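Local coordinates for beta-galactosidase (Bacillus circulans subsp. alkalophilus, PDB 3TTY), which hydrolyses beta-galactosides, releasing terminal beta-D-galactose, and works as a trimeric glycoside hydrolase with a TIM-barrel domain that binds galactose in a pocket, at residues A[509-514]-A[581-585]; A[479-483]-A[601-605]. One frame throughout, in Å; residues are numbered along the deposited sequence.

Contact 1 of 2, residues A[509-514]-A[581-585]; sequences VMGIWA and QSYYV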
loop_
_atom_site.group_PDB
_atom_site.type_symbol
_atom_site.label_atom_id
_atom_site.label_comp_id
_atom_site.label_asym_id
_atom_site.label_seq_id
_atom_site.Cartn_x
_atom_site.Cartn_y
_atom_site.Cartn_z
ATOM N N VAL A 509 30.636 31.392 -7.303
ATOM C CA VAL A 509 30.114 31.679 -8.622
ATOM C C VAL A 509 28.661 32.152 -8.537
ATOM O O VAL A 509 28.231 32.978 -9.338
ATOM C CB VAL A 509 30.260 30.493 -9.591
ATOM C CG1 VAL A 509 29.344 29.336 -9.189
ATOM C CG2 VAL A 509 29.961 30.957 -11.000
ATOM N N MET A 510 27.921 31.654 -7.547
ATOM C CA MET A 510 26.520 32.036 -7.394
ATOM C C MET A 510 26.366 33.363 -6.646
ATOM O O MET A 510 25.378 34.059 -6.829
ATOM C CB MET A 510 25.719 30.929 -6.708
ATOM C CG MET A 510 25.687 29.604 -7.475
ATOM S SD MET A 510 25.357 29.755 -9.247
ATOM C CE MET A 510 23.764 30.579 -9.218
ATOM N N GLY A 511 27.338 33.699 -5.802
ATOM C CA GLY A 511 27.368 34.980 -5.105
ATOM C C GLY A 511 26.321 35.110 -4.020
ATOM O O GLY A 511 25.923 36.223 -3.649
ATOM N N ILE A 512 25.855 33.974 -3.513
ATOM C CA ILE A 512 24.884 33.982 -2.421
ATOM C C ILE A 512 25.238 32.908 -1.421
ATOM O O ILE A 512 25.888 31.919 -1.765
ATOM C CB ILE A 512 23.442 33.711 -2.905
ATOM C CG1 ILE A 512 23.327 32.305 -3.521
ATOM C CG2 ILE A 512 22.984 34.767 -3.892
ATOM C CD1 ILE A 512 22.814 31.248 -2.564
ATOM N N TRP A 513 24.797 33.113 -0.185
ATOM C CA TRP A 513 24.928 32.123 0.863
ATOM C C TRP A 513 23.536 31.682 1.231
ATOM O O TRP A 513 22.733 32.496 1.657
ATOM C CB TRP A 513 25.602 32.714 2.105
ATOM C CG TRP A 513 25.431 31.857 3.315
ATOM C CD1 TRP A 513 25.527 30.499 3.371
ATOM C CD2 TRP A 513 25.120 32.291 4.647
ATOM N NE1 TRP A 513 25.308 30.059 4.653
ATOM C CE2 TRP A 513 25.047 31.138 5.455
ATOM C CE3 TRP A 513 24.903 33.538 5.233
ATOM C CZ2 TRP A 513 24.761 31.194 6.815
ATOM C CZ3 TRP A 513 24.619 33.594 6.576
ATOM C CH2 TRP A 513 24.548 32.427 7.357
ATOM N N ALA A 514 23.253 30.396 1.055
ATOM C CA ALA A 514 21.987 29.824 1.494
ATOM C C ALA A 514 22.092 29.339 2.954
ATOM O O ALA A 514 22.763 28.336 3.250
ATOM C CB ALA A 514 21.583 28.692 0.575
ATOM N N GLN A 581 27.348 35.400 -16.174
ATOM C CA GLN A 581 26.296 35.698 -15.200
ATOM C C GLN A 581 25.836 34.385 -14.616
ATOM O O GLN A 581 25.783 33.381 -15.324
ATOM C CB GLN A 581 25.047 36.252 -15.897
ATOM C CG GLN A 581 25.196 37.521 -16.658
ATOM C CD GLN A 581 25.935 37.363 -17.955
ATOM O OE1 GLN A 581 26.887 38.085 -18.206
ATOM N NE2 GLN A 581 25.494 36.440 -18.799
ATOM N N SER A 582 25.432 34.396 -13.352
ATOM C CA SER A 582 24.824 33.217 -12.752
ATOM C C SER A 582 23.543 33.595 -12.014
ATOM O O SER A 582 23.469 34.631 -11.349
ATOM C CB SER A 582 25.798 32.491 -11.819
ATOM O OG SER A 582 26.067 33.269 -10.667
ATOM N N TYR A 583 22.531 32.742 -12.156
ATOM C CA TYR A 583 21.214 32.986 -11.586
ATOM C C TYR A 583 20.854 31.888 -10.598
ATOM O O TYR A 583 20.883 30.707 -10.928
ATOM C CB TYR A 583 20.162 33.037 -12.703
ATOM C CG TYR A 583 20.294 34.222 -13.639
ATOM C CD1 TYR A 583 19.591 35.399 -13.400
ATOM C CD2 TYR A 583 21.112 34.164 -14.761
ATOM C CE1 TYR A 583 19.694 36.481 -14.247
ATOM C CE2 TYR A 583 21.231 35.249 -15.607
ATOM C CZ TYR A 583 20.516 36.406 -15.341
ATOM O OH TYR A 583 20.619 37.489 -16.180
ATOM N N TYR A 584 20.506 32.280 -9.383
ATOM C CA TYR A 584 20.091 31.325 -8.372
ATOM C C TYR A 584 18.592 31.448 -8.144
ATOM O O TYR A 584 18.094 32.530 -7.846
ATOM C CB TYR A 584 20.831 31.596 -7.073
ATOM C CG TYR A 584 20.749 30.488 -6.053
ATOM C CD1 TYR A 584 21.720 29.497 -6.004
ATOM C CD2 TYR A 584 19.720 30.444 -5.120
ATOM C CE1 TYR A 584 21.661 28.484 -5.065
ATOM C CE2 TYR A 584 19.649 29.419 -4.168
ATOM C CZ TYR A 584 20.627 28.450 -4.147
ATOM O OH TYR A 584 20.593 27.434 -3.221
ATOM N N VAL A 585 17.875 30.337 -8.290
ATOM C CA VAL A 585 16.423 30.333 -8.113
ATOM C C VAL A 585 16.102 29.600 -6.825
ATOM O O VAL A 585 16.163 28.362 -6.783
ATOM C CB VAL A 585 15.707 29.628 -9.296
ATOM C CG1 VAL A 585 14.202 29.755 -9.152
ATOM C CG2 VAL A 585 16.169 30.215 -10.628
HETATM O O HOH W 1 22.959 34.516 -8.275
#
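A helix-end-to-sheet contact in the trimerisation domain, an alpha/beta unit of the glutaminase I-like clan, sets the end of helix 507-510 and the start of strand 512-519 against one face of strand 580-585 in the mixed sheet. The contact is buried; side chains, main-chain carbonyls and one water make it, with no direct backbone-to-backbone hydrogen bond between the segments. Gly-511, at positive phi, ends the helix and turns the chain into the two-stranded antiparallel sheet formed with strand 546-552. At the helix end, Ser-582 OG donates a 2.6 Å hydrogen bond to Val-509 O, a carbonyl that also accepts from Asn-575 ND2 of the adjacent strand 570-577. Water 1 makes a second bridge, donating to Met-510 O at 2.9 Å and to Ser-582 O at 3.1 Å. Between these polar links and Tyr-584, the Met-510 side chain, m at all three chi angles, folds over the strand: its SD lies 3.8 Å from Ser-582 CB and its CE 3.8 Å from Tyr-584 CB, with CE near the plane of the tyrosine ring, at its edge. Phe-482 and Thr-484 of strand 481-485 also touch this methionine. Tyr-584 reaches out from the sheet to Asp-548 OD2, which hydrogen-bonds its OH, so the ring spans the gap to the two-stranded sheet. Ala-514 CB lies 4.1 Å from Tyr-584 OH, and Ile-512 makes a CH-pi contact over the ring face, its CD1 3.8 Å from the Tyr-584 centroid and 5° off the ring normal.

Contact 2 of 2, residues A[479-483]-A[601-605]; sequences GGTFV and LCEEQ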
loop_
_atom_site.group_PDB
_atom_site.type_symbol
_atom_site.label_atom_id
_atom_site.label_comp_id
_atom_site.label_asym_id
_atom_site.label_seq_id
_atom_site.Cartn_x
_atom_site.Cartn_y
_atom_site.Cartn_z
ATOM N N GLY A 479 31.984 34.014 -20.246
ATOM C CA GLY A 479 30.840 34.724 -20.785
ATOM C C GLY A 479 29.507 33.990 -20.780
ATOM O O GLY A 479 28.491 34.556 -21.189
ATOM N N GLY A 480 29.501 32.745 -20.313
ATOM C CA GLY A 480 28.292 31.940 -20.319
ATOM C C GLY A 480 27.355 32.329 -19.201
ATOM O O GLY A 480 27.770 33.008 -18.268
ATOM N N THR A 481 26.086 31.938 -19.292
ATOM C CA THR A 481 25.235 32.041 -18.113
ATOM C C THR A 481 24.897 30.672 -17.518
ATOM O O THR A 481 24.661 29.676 -18.232
ATOM C CB THR A 481 23.983 32.976 -18.272
ATOM O OG1 THR A 481 22.771 32.228 -18.174
ATOM C CG2 THR A 481 24.016 33.732 -19.541
ATOM N N PHE A 482 24.934 30.621 -16.195
ATOM C CA PHE A 482 24.707 29.374 -15.494
ATOM C C PHE A 482 23.527 29.570 -14.571
ATOM O O PHE A 482 23.402 30.619 -13.937
ATOM C CB PHE A 482 25.958 28.979 -14.705
ATOM C CG PHE A 482 25.816 27.694 -13.932
ATOM C CD1 PHE A 482 25.855 26.476 -14.576
ATOM C CD2 PHE A 482 25.654 27.715 -12.555
ATOM C CE1 PHE A 482 25.725 25.295 -13.855
ATOM C CE2 PHE A 482 25.530 26.549 -11.834
ATOM C CZ PHE A 482 25.562 25.336 -12.479
ATOM N N VAL A 483 22.650 28.572 -14.507
ATOM C CA VAL A 483 21.494 28.643 -13.617
ATOM C C VAL A 483 21.459 27.455 -12.662
ATOM O O VAL A 483 21.597 26.312 -13.084
ATOM C CB VAL A 483 20.173 28.665 -14.418
ATOM C CG1 VAL A 483 18.968 28.769 -13.464
ATOM C CG2 VAL A 483 20.183 29.805 -15.428
ATOM N N LEU A 601 16.851 35.051 -20.051
ATOM C CA LEU A 601 18.180 34.466 -20.155
ATOM C C LEU A 601 18.579 34.275 -21.605
ATOM O O LEU A 601 19.719 34.539 -21.965
ATOM C CB LEU A 601 18.260 33.144 -19.381
ATOM C CG LEU A 601 17.978 33.273 -17.877
ATOM C CD1 LEU A 601 18.587 32.122 -17.097
ATOM C CD2 LEU A 601 18.490 34.603 -17.322
ATOM N N CYS A 602 17.636 33.842 -22.441
ATOM C CA CYS A 602 17.929 33.632 -23.858
ATOM C C CYS A 602 18.173 34.954 -24.608
ATOM O O CYS A 602 19.099 35.063 -25.413
ATOM C CB CYS A 602 16.817 32.820 -24.541
ATOM S SG CYS A 602 16.651 31.102 -23.945
ATOM N N GLU A 603 17.346 35.957 -24.352
ATOM C CA GLU A 603 17.555 37.251 -24.993
ATOM C C GLU A 603 18.919 37.805 -24.596
ATOM O O GLU A 603 19.642 38.342 -25.426
ATOM C CB GLU A 603 16.460 38.255 -24.630
ATOM C CG GLU A 603 16.634 39.599 -25.336
ATOM C CD GLU A 603 15.696 40.688 -24.819
ATOM O OE1 GLU A 603 15.867 41.860 -25.230
ATOM O OE2 GLU A 603 14.793 40.379 -24.006
ATOM N N GLU A 604 19.265 37.664 -23.321
ATOM C CA GLU A 604 20.525 38.191 -22.805
ATOM C C GLU A 604 21.697 37.655 -23.608
ATOM O O GLU A 604 22.649 38.371 -23.883
ATOM C CB GLU A 604 20.688 37.801 -21.341
ATOM C CG GLU A 604 21.944 38.327 -20.689
ATOM C CD GLU A 604 21.926 38.104 -19.193
ATOM O OE1 GLU A 604 21.376 37.062 -18.768
ATOM O OE2 GLU A 604 22.437 38.965 -18.444
ATOM N N GLN A 605 21.614 36.387 -23.987
ATOM C CA GLN A 605 22.689 35.739 -24.709
ATOM C C GLN A 605 22.404 35.736 -26.204
ATOM O O GLN A 605 23.068 35.033 -26.975
ATOM C CB GLN A 605 22.877 34.310 -24.183
ATOM C CG GLN A 605 23.519 34.254 -22.796
ATOM C CD GLN A 605 25.024 34.463 -22.852
ATOM O OE1 GLN A 605 25.600 34.647 -23.925
ATOM N NE2 GLN A 605 25.671 34.412 -21.700
#
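Helix 591-604 of the trimerisation domain's alpha/beta fold packs its last turn across the start of strand 481-485, an inner strand of the mixed sheet. Leu-601 comes first, pointing at the sheet: its CD1 meets Val-483 CG2 at a tight 3.3 Å and lies 4.3 Å from Thr-481 OG1. One turn on, Glu-604 brings OE1 within 4.3 Å of Thr-481 CG2, but its carboxylate has partners on the next two strands of the sheet, a hydrogen bond between OE1 and Tyr-583 OH and a salt bridge to Arg-574. Gln-605, the first residue to leave the helix, holds on by weak backbone bonds to the last turn and lays its side chain along the strand entrance, with OE1 bonded to Lys-454. There Gly-479 ends helix 468-477 in a Schellman motif, at backbone angles where a CB would jam against the preceding carbonyl O, which calls for glycine. Gln-605 NE2 donates to Gly-479 O at 2.9 Å, although crowding makes the position of NE2 less sure.

From the N terminus, the chain first runs through 479-483, which leads into the inner strand 481-485 of contact 2, then reaches helix 507-510 and strand 512-519 of contact 1. It comes back to the sheet at 581-585, closing the loop of contact 1, and only at 601-605 closes that of contact 2, so contact 1 is nested inside it. The two centres lie about 14 Å apart. Neighbouring parallel strands 481-485 and 580-585 join them: Tyr-583 N probably bonds Phe-482 O at 2.9 Å, while Tyr-583 OH probably bonds Glu-604 OE1 at 2.7 Å. Together they tie helix 591-604, the mixed sheet and the two-stranded sheet.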